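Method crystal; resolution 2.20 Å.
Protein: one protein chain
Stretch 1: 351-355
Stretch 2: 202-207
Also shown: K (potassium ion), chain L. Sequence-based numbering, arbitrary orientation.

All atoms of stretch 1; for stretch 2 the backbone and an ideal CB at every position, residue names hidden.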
# COMPACT_ATOMS: atom_id res chain seq x y z
N GLN B 351 -14.11 16.27 7.20
CA GLN B 351 -13.40 17.50 6.84
C GLN B 351 -11.89 17.26 7.02
O GLN B 351 -11.31 17.66 8.03
CB GLN B 351 -13.94 18.69 7.64
CG GLN B 351 -15.32 19.09 7.15
CD GLN B 351 -15.92 20.22 7.92
OE1 GLN B 351 -15.40 21.34 7.94
NE2 GLN B 351 -17.09 19.97 8.48
N THR B 352 -11.29 16.55 6.06
CA THR B 352 -9.87 16.19 6.02
C THR B 352 -9.34 16.20 4.58
O THR B 352 -10.09 15.78 3.71
CB THR B 352 -9.64 14.77 6.65
OG1 THR B 352 -8.29 14.36 6.43
CG2 THR B 352 -10.54 13.69 6.05
N PRO B 353 -8.05 16.54 4.31
CA PRO B 353 -7.53 16.39 2.93
C PRO B 353 -7.31 14.91 2.53
O PRO B 353 -7.05 14.64 1.36
CB PRO B 353 -6.17 17.12 2.98
CG PRO B 353 -5.76 17.06 4.40
CD PRO B 353 -7.02 17.09 5.22
N SER B 354 -7.38 13.98 3.48
CA SER B 354 -7.13 12.55 3.22
C SER B 354 -8.09 11.93 2.21
O SER B 354 -9.26 12.31 2.16
CB SER B 354 -7.22 11.74 4.51
OG SER B 354 -6.84 10.39 4.30
N LEU B 355 -7.56 10.98 1.40
CA LEU B 355 -8.35 10.21 0.44
C LEU B 355 -8.41 8.72 0.86
O LEU B 355 -8.88 7.90 0.08
CB LEU B 355 -7.75 10.34 -0.99
CG LEU B 355 -8.04 11.64 -1.76
CD1 LEU B 355 -7.07 11.81 -2.91
CD2 LEU B 355 -9.48 11.69 -2.26
N UNK B 202 -3.15 14.35 12.50
CA UNK B 202 -4.51 14.39 13.05
C UNK B 202 -5.47 14.98 12.00
O UNK B 202 -6.64 14.61 11.95
CB UNK B 202 -4.55 15.21 14.34
N UNK B 203 -4.93 15.84 11.12
CA UNK B 203 -5.65 16.50 10.04
C UNK B 203 -5.58 15.72 8.71
O UNK B 203 -6.62 15.55 8.07
CB UNK B 203 -5.09 17.91 9.84
N UNK B 204 -4.36 15.30 8.26
CA UNK B 204 -4.13 14.63 6.96
C UNK B 204 -4.44 13.13 7.02
O UNK B 204 -4.72 12.54 5.98
CB UNK B 204 -2.68 14.83 6.51
N UNK B 205 -4.36 12.52 8.20
CA UNK B 205 -4.70 11.11 8.38
C UNK B 205 -5.48 10.92 9.68
O UNK B 205 -4.95 10.35 10.64
CB UNK B 205 -3.44 10.25 8.38
N UNK B 206 -6.75 11.41 9.76
CA UNK B 206 -7.53 11.22 11.00
C UNK B 206 -7.78 9.74 11.28
O UNK B 206 -8.11 8.98 10.35
CB UNK B 206 -8.87 11.96 10.91
N UNK B 207 -7.55 9.32 12.52
CA UNK B 207 -7.74 7.93 12.91
C UNK B 207 -8.64 7.82 14.14
O UNK B 207 -8.71 8.75 14.95
CB UNK B 207 -6.39 7.27 13.18
K K L . -10.02 19.52 12.16

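Position 202 sits in the last turn of a helix, and its CB has no atom of stretch 1 within 5.5 Å. The contact therefore sets no preference, and any side chain that tolerates a helix would do. The deposited residue is Glu202, whose carboxylate is hydrogen-bonded elsewhere in the structure.

At position 203 the backbone does the direct work. Its carbonyl accepts a hydrogen bond from Thr352, OG1 to O of 203 at 2.6 Å, and the CD of Pro353 packs against that same oxygen at 3.3 Å. The hydroxyl can serve twice because it also accepts from the N of Ser354, 3.1 Å from OG1 of Thr352. The CB points sideways, 5.1 Å from the CD of Pro353, leaving space in which the carbonyl of Gln351 and the potassium ion lie farther out. A long side chain with an oxygen at its end would suit: glutamine, glutamate, perhaps a shorter one working through water. It is Gln203, with chi1 and chi2 both m. Its OE1 binds the potassium at 2.8 Å and accepts from water 1, which also donates to O of Gln351, so this side chain reaches stretch 1 through solvent. Water 2, a second ligand of the ion, donates to the same carbonyl.

Position 204 closes the helix. Its CB points away from stretch 1, yet lies 4.3 Å from the CG of Pro353, so a small or beta-branched residue could brush the ring without crowding it; alanine, valine, serine and threonine are all plausible. Thr204 is found, its CG2 4.1 Å from the CG of Pro353. Its carbonyl O lies 3.0 Å from the CB of Ser354, a close contact that makes no hydrogen bond with the serine hydroxyl.

Position 205 leaves helical geometry, with phi/psi of -139/70, and its CB points away. The nearest atom to that CB is the OG of Ser354, at 5.3 Å, so many side chains would fit and a longer apolar one could reach back. Leu205 does so lightly, CD1 standing 4.3 Å from the OG of Ser354.

Position 206 points toward stretch 1, its CB 5.1 Å from the OG1 of Thr352. Phi near -64 and psi near 133 admit proline, though a compact apolar residue would also suit. Pro206 places its CD 3.3 Å from the OG1 of Thr352 and 4.3 Å from the CB of Ser354, lining the hydroxyl with carbon.

Position 207, extended and out of reach, is unconstrained by this contact; it holds Ile207.

Stretch 2 202-207: EQTLPI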
# COMPACT_ATOMS: atom_id res chain seq x y z
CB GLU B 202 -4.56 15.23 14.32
CG GLU B 202 -4.07 14.50 15.57
CD GLU B 202 -4.07 15.33 16.84
OE1 GLU B 202 -4.36 16.55 16.77
OE2 GLU B 202 -3.81 14.76 17.92
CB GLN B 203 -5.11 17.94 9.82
CG GLN B 203 -5.12 18.85 11.06
CD GLN B 203 -6.46 18.86 11.78
OE1 GLN B 203 -7.53 18.92 11.16
NE2 GLN B 203 -6.41 18.78 13.11
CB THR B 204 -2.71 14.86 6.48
OG1 THR B 204 -1.82 14.14 7.35
CG2 THR B 204 -2.33 16.35 6.47
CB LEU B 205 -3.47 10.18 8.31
CG LEU B 205 -3.77 8.68 8.16
CD1 LEU B 205 -4.03 8.29 6.72
CD2 LEU B 205 -2.65 7.87 8.69
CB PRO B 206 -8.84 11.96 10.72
CG PRO B 206 -8.95 12.01 9.23
CD PRO B 206 -7.54 12.14 8.75
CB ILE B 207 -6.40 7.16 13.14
CG1 ILE B 207 -5.55 7.79 14.29
CG2 ILE B 207 -5.63 6.96 11.83
CD1 ILE B 207 -4.38 6.94 14.85
O HOH W 1 -8.42 18.70 8.51
O HOH W 2 -12.14 18.87 10.54
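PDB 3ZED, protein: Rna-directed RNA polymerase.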